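Side-chain contacts in variant surface glycoprotein MITAT 1.1 (Trypanosoma brucei brucei, PDB 5LY9), which forms a dense coat on the parasite surface and helps the trypanosome evade host immunity through a series of antigenically distinct variants: residues Gln40-Ala45 against Tyr264-Gly269; Phe72-Asn77 against Gln274-Ala279. All coordinates share one frame; numbering follows the deposited sequence.

From the N terminus, helix 24-55 supplies residues 40-45 and helix 62-114 supplies residues 72-77; these two long helices follow one another in the chain. The partners come later and in the same order, 264-269 in a loop and 274-279 at the start of helix 275-285. Interaction 1 therefore closes a loop of 218 intervening residues and interaction 2 one of 196, and the two loops cross. The centres of the two contacts are about 9 Å apart. The later segments are tied to each other by a probable hydrogen bond from Gln274 NE2 to Gly269 O (2.9 Å). Together the contacts fasten the loop and following helix to the long helical pair, and both touch the same N-linked sugar.

Interaction 1: residues Gln40-Ala45 against Tyr264-Gly269; sequences QKIKAA and YTNETG. With NAG (2-acetamido-2-deoxy-beta-D-glucopyranose), chain C; NAG (2-acetamido-2-deoxy-beta-D-glucopyranose), chain B.
Ile42 and Asn266 meet largely through a sugar: Asn266 ND2 is covalently bonded to C1 of the first N-acetylglucosamine (NAG, chain C), and that ring lies against the helix carrying Ile42. This is an N-glycosylation sequon, Asn-Glu-Thr, placed on a loop beside the long helical hairpin of the A-type VSG N-terminal domain. Direct protein contact is sparse, with 106 Å² buried in all and no hydrogen bond between the segments. Ile42 CG1 approaches Asn266 OD1 at 4.1 Å. Its chi2 of 167° extends CD1 toward the loop, where the methyl packs loosely 4.2 Å from Tyr264 O. The acetamido group of NAG (chain C) fills in alongside: its N2 is 3.6 Å from Ile42 CG1, and its methyl C8 lies 3.9 Å from Tyr264 O. One turn of helix is thus lined by sugar, since Lys41 CB also comes to 3.6 Å from O3 of NAG (chain C). Lys48 NZ and Asp320 OD1 also hydrogen-bond to N-acetylglucosamine, consistent with a glycan held along the protein surface. The second N-acetylglucosamine, NAG (chain B), joined through O4 of the first, continues along the helix and brings its O7 to 3.3 Å from Ala45 CB.

Interaction 2: residues Phe72-Asn77 against Gln274-Ala279; sequences FARKTN and QPTLKA. With NAG (2-acetamido-2-deoxy-beta-D-glucopyranose), chain C.
Thr276 and Arg74 bury the most surface here, 70 and 59 Å² respectively out of 181 Å² in total, and their CA atoms are the nearest pair at 7.3 Å. The work is done by the methyl branch of the threonine: Thr276 CG2 stands 3.6 Å from Arg74 CB and 3.9 Å from Arg74 CD, so it lies against the aliphatic part of the arginine as the two side chains run past each other in opposite directions. With OG1 beside the backbone N (chi1 -60°), CG2 lies anti to that N, against the arginine. Lys75, bent at chi2 and chi3, passes Thr276 obliquely, with CD the atom that touches, 3.8 Å from Thr276 OG1. The polar ends of both turn to the preceding loop, Thr276 OG1 hydrogen-bonding to Glu267 OE2 and Lys75 NZ making weak hydrogen bonds to Thr265 O and Leu262 O. Arg74 is instead extended from CG to NE. That shape carries its guanidinium beyond Thr276, where NH1 comes 3.7 Å from Ala279 CB and NH2 forms a salt bridge with Asp348 of the second subunit, joining an intrachain helix contact to the dimer interface. On another side of helix 62-114, Phe72 packs obliquely on the N-linked sugar, Phe72 CZ being 3.7 Å from C6 of NAG (chain C). The axes of segments 72-77 and 275-279 come within 10.0 Å, with 134° between their N-to-C directions, placing the start of helix 275-285 across helix 62-114, while Phe72 and Thr76 face helix 24-55.

Interaction 1: residues Gln40-Ala45 against Tyr264-Gly269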
ATOM      1  N   GLN A  40       0.146  -2.649 -17.536  1.00 19.82           N
ATOM      2  CA  GLN A  40      -0.495  -3.688 -18.360  1.00 20.40           C
ATOM      3  C   GLN A  40      -0.859  -3.314 -19.746  1.00 20.90           C
ATOM      4  O   GLN A  40      -0.634  -4.126 -20.650  1.00 22.12           O
ATOM      5  CB  GLN A  40      -1.681  -4.358 -17.695  1.00 20.34           C
ATOM      6  CG  GLN A  40      -1.335  -5.108 -16.401  1.00 21.03           C
ATOM      7  CD  GLN A  40      -2.619  -5.538 -15.707  1.00 20.53           C
ATOM      8  OE1 GLN A  40      -3.503  -4.701 -15.439  1.00 20.52           O
ATOM      9  NE2 GLN A  40      -2.746  -6.839 -15.442  1.00 21.27           N
ATOM     10  N   LYS A  41      -1.436  -2.131 -19.909  1.00 20.78           N
ATOM     11  CA  LYS A  41      -1.815  -1.656 -21.222  1.00 21.55           C
ATOM     12  C   LYS A  41      -0.568  -1.491 -22.094  1.00 21.07           C
ATOM     13  O   LYS A  41      -0.626  -1.740 -23.294  1.00 21.11           O
ATOM     14  CB  LYS A  41      -2.514  -0.309 -21.104  1.00 23.27           C
ATOM     15  CG  LYS A  41      -3.903  -0.465 -20.510  1.00 25.48           C
ATOM     16  CD  LYS A  41      -4.583   0.899 -20.422  1.00 29.12           C
ATOM     17  CE  LYS A  41      -5.962   0.729 -19.789  1.00 33.53           C
ATOM     18  NZ  LYS A  41      -6.568   2.048 -19.553  1.00 36.01           N
ATOM     19  N   ILE A  42       0.531  -1.016 -21.508  1.00 20.84           N
ATOM     20  CA  ILE A  42       1.774  -0.842 -22.268  1.00 21.32           C
ATOM     21  C   ILE A  42       2.401  -2.177 -22.576  1.00 21.90           C
ATOM     22  O   ILE A  42       2.952  -2.367 -23.711  1.00 22.05           O
ATOM     23  CB  ILE A  42       2.739   0.126 -21.557  1.00 22.46           C
ATOM     24  CG1 ILE A  42       2.100   1.519 -21.418  1.00 23.21           C
ATOM     25  CG2 ILE A  42       4.003   0.377 -22.338  1.00 22.35           C
ATOM     26  CD1 ILE A  42       2.879   2.377 -20.474  1.00 23.97           C
ATOM     27  N   LYS A  43       2.331  -3.113 -21.656  1.00 20.46           N
ATOM     28  CA  LYS A  43       2.721  -4.503 -21.971  1.00 20.61           C
ATOM     29  C   LYS A  43       1.896  -5.061 -23.089  1.00 20.13           C
ATOM     30  O   LYS A  43       2.449  -5.738 -23.982  1.00 20.26           O
ATOM     31  CB  LYS A  43       2.671  -5.400 -20.730  1.00 20.30           C
ATOM     32  CG  LYS A  43       3.064  -6.824 -20.924  1.00 21.10           C
ATOM     33  CD  LYS A  43       4.485  -7.089 -21.391  1.00 22.77           C
ATOM     34  CE  LYS A  43       5.570  -6.761 -20.370  1.00 23.49           C
ATOM     35  NZ  LYS A  43       7.017  -6.772 -20.804  1.00 21.96           N
ATOM     36  N   ALA A  44       0.571  -4.823 -23.056  1.00 19.71           N
ATOM     37  CA  ALA A  44      -0.252  -5.336 -24.157  1.00 20.03           C
ATOM     38  C   ALA A  44       0.208  -4.751 -25.501  1.00 19.80           C
ATOM     39  O   ALA A  44       0.280  -5.448 -26.506  1.00 19.83           O
ATOM     40  CB  ALA A  44      -1.699  -5.046 -23.913  1.00 20.40           C
ATOM     41  N   ALA A  45       0.574  -3.486 -25.522  1.00 20.15           N
ATOM     42  CA  ALA A  45       1.040  -2.869 -26.748  1.00 21.08           C
ATOM     43  C   ALA A  45       2.364  -3.485 -27.220  1.00 21.10           C
ATOM     44  O   ALA A  45       2.539  -3.750 -28.430  1.00 20.41           O
ATOM     45  CB  ALA A  45       1.161  -1.377 -26.587  1.00 21.82           C
ATOM     46  N   TYR A 264       4.357   5.943 -15.721  1.00 22.76           N
ATOM     47  CA  TYR A 264       3.311   4.986 -15.998  1.00 23.70           C
ATOM     48  C   TYR A 264       2.432   5.359 -17.176  1.00 24.02           C
ATOM     49  O   TYR A 264       1.406   4.729 -17.372  1.00 24.14           O
ATOM     50  CB  TYR A 264       2.413   4.767 -14.732  1.00 23.03           C
ATOM     51  CG  TYR A 264       3.235   4.645 -13.468  1.00 22.79           C
ATOM     52  CD1 TYR A 264       4.168   3.624 -13.300  1.00 22.27           C
ATOM     53  CD2 TYR A 264       3.087   5.582 -12.416  1.00 22.34           C
ATOM     54  CE1 TYR A 264       4.940   3.579 -12.154  1.00 22.10           C
ATOM     55  CE2 TYR A 264       3.815   5.501 -11.264  1.00 23.29           C
ATOM     56  CZ  TYR A 264       4.771   4.497 -11.108  1.00 22.66           C
ATOM     57  OH  TYR A 264       5.554   4.409  -9.998  1.00 21.88           O
ATOM     58  N   THR A 265       2.929   6.273 -18.033  1.00 23.78           N
ATOM     59  CA  THR A 265       2.186   6.718 -19.192  1.00 24.37           C
ATOM     60  C   THR A 265       3.105   6.807 -20.363  1.00 23.67           C
ATOM     61  O   THR A 265       4.332   6.832 -20.204  1.00 25.57           O
ATOM     62  CB  THR A 265       1.586   8.137 -18.954  1.00 25.04           C
ATOM     63  OG1 THR A 265       2.578   8.996 -18.411  1.00 24.43           O
ATOM     64  CG2 THR A 265       0.454   8.075 -17.957  1.00 25.82           C
ATOM     65  N   ASN A 266       2.519   6.802 -21.541  1.00 23.90           N
ATOM     66  CA  ASN A 266       3.259   7.031 -22.770  1.00 24.45           C
ATOM     67  C   ASN A 266       3.862   8.417 -22.826  1.00 26.24           C
ATOM     68  O   ASN A 266       3.318   9.400 -22.314  1.00 26.17           O
ATOM     69  CB  ASN A 266       2.329   6.803 -23.954  1.00 25.59           C
ATOM     70  CG  ASN A 266       1.982   5.311 -24.194  1.00 26.14           C
ATOM     71  OD1 ASN A 266       2.864   4.405 -24.228  1.00 27.48           O
ATOM     72  ND2 ASN A 266       0.715   5.061 -24.447  1.00 25.41           N
ATOM     73  N   GLU A 267       5.019   8.510 -23.462  1.00 26.18           N
ATOM     74  CA  GLU A 267       5.689   9.802 -23.673  1.00 25.80           C
ATOM     75  C   GLU A 267       4.902  10.605 -24.704  1.00 26.60           C
ATOM     76  O   GLU A 267       4.170  10.051 -25.523  1.00 26.90           O
ATOM     77  CB  GLU A 267       7.129   9.567 -24.102  1.00 25.41           C
ATOM     78  CG  GLU A 267       7.878   8.923 -22.936  1.00 26.32           C
ATOM     79  CD  GLU A 267       9.351   8.526 -23.197  1.00 26.39           C
ATOM     80  OE1 GLU A 267       9.794   8.526 -24.371  1.00 26.27           O
ATOM     81  OE2 GLU A 267       9.972   8.050 -22.224  1.00 26.74           O
ATOM     82  N   THR A 268       5.026  11.918 -24.588  1.00 27.64           N
ATOM     83  CA  THR A 268       4.337  12.923 -25.382  1.00 28.57           C
ATOM     84  C   THR A 268       5.332  13.915 -26.027  1.00 28.02           C
ATOM     85  O   THR A 268       6.490  13.943 -25.753  1.00 27.72           O
ATOM     86  CB  THR A 268       3.344  13.747 -24.514  1.00 30.95           C
ATOM     87  OG1 THR A 268       4.086  14.532 -23.581  1.00 32.60           O
ATOM     88  CG2 THR A 268       2.437  12.862 -23.807  1.00 32.48           C
ATOM     89  N   GLY A 269       4.812  14.643 -26.999  1.00 28.73           N
ATOM     90  CA  GLY A 269       5.525  15.634 -27.736  1.00 28.69           C
ATOM     91  C   GLY A 269       6.139  15.061 -29.021  1.00 26.91           C
ATOM     92  O   GLY A 269       5.958  13.902 -29.398  1.00 26.67           O
TER
HETATM   93  C1  NAG C   1       0.233   3.747 -24.758  1.00 24.26           C
HETATM   94  C2  NAG C   1      -1.055   3.331 -24.065  1.00 26.74           C
HETATM   95  C3  NAG C   1      -1.594   2.052 -24.599  1.00 25.48           C
HETATM   96  C4  NAG C   1      -1.753   2.214 -26.117  1.00 26.21           C
HETATM   97  C5  NAG C   1      -0.423   2.609 -26.739  1.00 25.07           C
HETATM   98  C6  NAG C   1      -0.461   2.874 -28.251  1.00 25.57           C
HETATM   99  C7  NAG C   1      -1.345   4.032 -21.743  1.00 29.10           C
HETATM  100  C8  NAG C   1      -1.051   3.801 -20.286  1.00 27.88           C
HETATM  101  N2  NAG C   1      -0.818   3.184 -22.633  1.00 26.07           N
HETATM  102  O3  NAG C   1      -2.868   1.796 -24.022  1.00 27.81           O
HETATM  103  O4  NAG C   1      -2.135   0.938 -26.624  1.00 28.15           O
HETATM  104  O5  NAG C   1      -0.010   3.821 -26.162  1.00 24.75           O
HETATM  105  O6  NAG C   1      -1.546   3.764 -28.555  1.00 26.16           O
HETATM  106  O7  NAG C   1      -2.015   4.972 -22.105  1.00 29.56           O
HETATM  107  C1  NAG B   2      -3.329   0.986 -27.374  1.00 28.27           C
HETATM  108  C2  NAG B   2      -3.359  -0.256 -28.211  1.00 28.69           C
HETATM  109  C3  NAG B   2      -4.684  -0.443 -28.951  1.00 28.56           C
HETATM  110  C4  NAG B   2      -5.870  -0.296 -27.993  1.00 30.44           C
HETATM  111  C5  NAG B   2      -5.676   1.026 -27.260  1.00 29.69           C
HETATM  112  C6  NAG B   2      -6.778   1.379 -26.279  1.00 30.85           C
HETATM  113  C7  NAG B   2      -1.471  -1.313 -29.303  1.00 32.13           C
HETATM  114  C8  NAG B   2      -0.517  -1.271 -30.445  1.00 35.50           C
HETATM  115  N2  NAG B   2      -2.312  -0.307 -29.229  1.00 28.88           N
HETATM  116  O3  NAG B   2      -4.763  -1.732 -29.619  1.00 28.99           O
HETATM  117  O4  NAG B   2      -7.176  -0.494 -28.647  1.00 33.47           O
HETATM  118  O5  NAG B   2      -4.435   0.989 -26.508  1.00 29.34           O
HETATM  119  O6  NAG B   2      -6.854   0.334 -25.345  1.00 31.23           O
HETATM  120  O7  NAG B   2      -1.453  -2.167 -28.451  1.00 35.40           O

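Interaction 2: residues Phe72-Asn77 against Gln274-Ala279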
ATOM      1  N   PHE A  72       7.668   0.320 -26.223  1.00 19.88           N
ATOM      2  CA  PHE A  72       6.670  -0.156 -25.266  1.00 20.24           C
ATOM      3  C   PHE A  72       7.288  -1.088 -24.228  1.00 19.57           C
ATOM      4  O   PHE A  72       6.947  -1.018 -23.045  1.00 20.33           O
ATOM      5  CB  PHE A  72       5.517  -0.905 -25.990  1.00 20.75           C
ATOM      6  CG  PHE A  72       4.658  -0.006 -26.848  1.00 20.74           C
ATOM      7  CD1 PHE A  72       4.081   1.122 -26.330  1.00 21.15           C
ATOM      8  CD2 PHE A  72       4.382  -0.334 -28.165  1.00 21.64           C
ATOM      9  CE1 PHE A  72       3.272   1.996 -27.106  1.00 21.62           C
ATOM     10  CE2 PHE A  72       3.618   0.525 -28.971  1.00 21.37           C
ATOM     11  CZ  PHE A  72       3.083   1.670 -28.449  1.00 21.41           C
ATOM     12  N   ALA A  73       8.187  -1.957 -24.646  1.00 19.27           N
ATOM     13  CA  ALA A  73       8.928  -2.779 -23.675  1.00 19.09           C
ATOM     14  C   ALA A  73       9.659  -1.960 -22.624  1.00 19.27           C
ATOM     15  O   ALA A  73       9.479  -2.214 -21.425  1.00 18.70           O
ATOM     16  CB  ALA A  73       9.888  -3.685 -24.375  1.00 18.74           C
ATOM     17  N   ARG A  74      10.436  -0.986 -23.030  1.00 19.30           N
ATOM     18  CA  ARG A  74      11.102  -0.137 -22.019  1.00 20.96           C
ATOM     19  C   ARG A  74      10.102   0.488 -21.098  1.00 20.71           C
ATOM     20  O   ARG A  74      10.337   0.588 -19.894  1.00 19.93           O
ATOM     21  CB  ARG A  74      12.016   0.963 -22.617  1.00 21.80           C
ATOM     22  CG  ARG A  74      13.325   0.427 -23.114  1.00 22.47           C
ATOM     23  CD  ARG A  74      14.385   1.523 -23.132  1.00 23.92           C
ATOM     24  NE  ARG A  74      15.647   1.021 -23.609  1.00 24.65           N
ATOM     25  CZ  ARG A  74      16.690   1.771 -23.882  1.00 27.51           C
ATOM     26  NH1 ARG A  74      16.671   3.100 -23.679  1.00 29.31           N
ATOM     27  NH2 ARG A  74      17.775   1.202 -24.347  1.00 27.65           N
ATOM     28  N   LYS A  75       9.001   0.970 -21.655  1.00 21.03           N
ATOM     29  CA  LYS A  75       8.056   1.712 -20.855  1.00 20.95           C
ATOM     30  C   LYS A  75       7.319   0.829 -19.866  1.00 20.20           C
ATOM     31  O   LYS A  75       7.112   1.246 -18.723  1.00 20.69           O
ATOM     32  CB  LYS A  75       7.081   2.482 -21.693  1.00 21.15           C
ATOM     33  CG  LYS A  75       7.769   3.677 -22.384  1.00 22.71           C
ATOM     34  CD  LYS A  75       8.177   4.829 -21.425  1.00 23.84           C
ATOM     35  CE  LYS A  75       6.978   5.550 -20.861  1.00 25.32           C
ATOM     36  NZ  LYS A  75       7.172   6.345 -19.642  1.00 26.56           N
ATOM     37  N   THR A  76       6.893  -0.369 -20.263  1.00 18.37           N
ATOM     38  CA  THR A  76       6.215  -1.235 -19.303  1.00 18.84           C
ATOM     39  C   THR A  76       7.184  -1.832 -18.275  1.00 18.30           C
ATOM     40  O   THR A  76       6.932  -1.837 -17.101  1.00 19.59           O
ATOM     41  CB  THR A  76       5.400  -2.317 -20.015  1.00 18.86           C
ATOM     42  OG1 THR A  76       4.628  -2.991 -19.039  1.00 19.80           O
ATOM     43  CG2 THR A  76       6.289  -3.304 -20.780  1.00 19.57           C
ATOM     44  N   ASN A  77       8.363  -2.229 -18.708  1.00 19.30           N
ATOM     45  CA  ASN A  77       9.319  -2.855 -17.827  1.00 18.69           C
ATOM     46  C   ASN A  77       9.877  -1.849 -16.846  1.00 18.96           C
ATOM     47  O   ASN A  77       9.958  -2.120 -15.652  1.00 18.63           O
ATOM     48  CB  ASN A  77      10.396  -3.490 -18.646  1.00 19.08           C
ATOM     49  CG  ASN A  77       9.896  -4.661 -19.475  1.00 19.91           C
ATOM     50  OD1 ASN A  77       9.014  -5.400 -19.058  1.00 21.28           O
ATOM     51  ND2 ASN A  77      10.535  -4.866 -20.611  1.00 19.41           N
ATOM     52  N   GLN A 274      10.809  12.494 -27.071  1.00 25.12           N
ATOM     53  CA  GLN A 274      10.347  11.371 -26.267  1.00 24.00           C
ATOM     54  C   GLN A 274      11.602  10.588 -25.905  1.00 22.81           C
ATOM     55  O   GLN A 274      12.236   9.937 -26.766  1.00 22.89           O
ATOM     56  CB  GLN A 274       9.344  10.564 -27.084  1.00 23.97           C
ATOM     57  CG  GLN A 274       8.065  11.313 -27.449  1.00 24.75           C
ATOM     58  CD  GLN A 274       7.079  10.468 -28.173  1.00 24.44           C
ATOM     59  OE1 GLN A 274       7.165   9.261 -28.161  1.00 25.70           O
ATOM     60  NE2 GLN A 274       6.127  11.094 -28.794  1.00 25.28           N
ATOM     61  N   PRO A 275      12.052  10.711 -24.639  1.00 23.63           N
ATOM     62  CA  PRO A 275      13.456  10.274 -24.416  1.00 24.69           C
ATOM     63  C   PRO A 275      13.687   8.783 -24.588  1.00 23.91           C
ATOM     64  O   PRO A 275      14.785   8.396 -25.057  1.00 22.41           O
ATOM     65  CB  PRO A 275      13.813  10.741 -22.984  1.00 26.23           C
ATOM     66  CG  PRO A 275      12.560  11.280 -22.452  1.00 27.82           C
ATOM     67  CD  PRO A 275      11.537  11.506 -23.500  1.00 26.42           C
ATOM     68  N   THR A 276      12.657   7.972 -24.353  1.00 23.69           N
ATOM     69  CA  THR A 276      12.818   6.522 -24.461  1.00 23.99           C
ATOM     70  C   THR A 276      12.864   6.207 -25.954  1.00 24.92           C
ATOM     71  O   THR A 276      13.659   5.405 -26.404  1.00 22.94           O
ATOM     72  CB  THR A 276      11.663   5.790 -23.791  1.00 24.21           C
ATOM     73  OG1 THR A 276      11.645   6.165 -22.405  1.00 24.54           O
ATOM     74  CG2 THR A 276      11.785   4.293 -23.962  1.00 26.27           C
ATOM     75  N   LEU A 277      11.966   6.836 -26.713  1.00 23.53           N
ATOM     76  CA  LEU A 277      11.966   6.635 -28.174  1.00 24.78           C
ATOM     77  C   LEU A 277      13.305   7.020 -28.776  1.00 24.66           C
ATOM     78  O   LEU A 277      13.898   6.283 -29.560  1.00 24.10           O
ATOM     79  CB  LEU A 277      10.787   7.402 -28.842  1.00 24.61           C
ATOM     80  CG  LEU A 277      10.416   6.935 -30.244  1.00 25.20           C
ATOM     81  CD1 LEU A 277       9.887   5.523 -30.201  1.00 25.46           C
ATOM     82  CD2 LEU A 277       9.435   7.922 -30.869  1.00 24.57           C
ATOM     83  N   LYS A 278      13.770   8.201 -28.452  1.00 24.57           N
ATOM     84  CA  LYS A 278      14.974   8.723 -29.051  1.00 26.05           C
ATOM     85  C   LYS A 278      16.152   7.817 -28.706  1.00 25.80           C
ATOM     86  O   LYS A 278      16.997   7.525 -29.574  1.00 25.10           O
ATOM     87  CB  LYS A 278      15.220  10.173 -28.513  1.00 27.99           C
ATOM     88  CG  LYS A 278      16.435  10.832 -29.109  1.00 30.08           C
ATOM     89  CD  LYS A 278      16.785  12.090 -28.349  1.00 32.60           C
ATOM     90  CE  LYS A 278      17.743  12.867 -29.208  1.00 35.42           C
ATOM     91  NZ  LYS A 278      18.335  13.973 -28.377  1.00 37.45           N
ATOM     92  N   ALA A 279      16.212   7.386 -27.429  1.00 24.51           N
ATOM     93  CA  ALA A 279      17.362   6.515 -26.977  1.00 24.95           C
ATOM     94  C   ALA A 279      17.354   5.200 -27.706  1.00 25.34           C
ATOM     95  O   ALA A 279      18.421   4.664 -28.071  1.00 24.54           O
ATOM     96  CB  ALA A 279      17.314   6.277 -25.506  1.00 26.57           C
TER
HETATM   97  C1  NAG C   1       0.233   3.747 -24.758  1.00 24.26           C
HETATM   98  C2  NAG C   1      -1.055   3.331 -24.065  1.00 26.74           C
HETATM   99  C3  NAG C   1      -1.594   2.052 -24.599  1.00 25.48           C
HETATM  100  C4  NAG C   1      -1.753   2.214 -26.117  1.00 26.21           C
HETATM  101  C5  NAG C   1      -0.423   2.609 -26.739  1.00 25.07           C
HETATM  102  C6  NAG C   1      -0.461   2.874 -28.251  1.00 25.57           C
HETATM  103  C7  NAG C   1      -1.345   4.032 -21.743  1.00 29.10           C
HETATM  104  C8  NAG C   1      -1.051   3.801 -20.286  1.00 27.88           C
HETATM  105  N2  NAG C   1      -0.818   3.184 -22.633  1.00 26.07           N
HETATM  106  O3  NAG C   1      -2.868   1.796 -24.022  1.00 27.81           O
HETATM  107  O4  NAG C   1      -2.135   0.938 -26.624  1.00 28.15           O
HETATM  108  O5  NAG C   1      -0.010   3.821 -26.162  1.00 24.75           O
HETATM  109  O6  NAG C   1      -1.546   3.764 -28.555  1.00 26.16           O
HETATM  110  O7  NAG C   1      -2.015   4.972 -22.105  1.00 29.56           O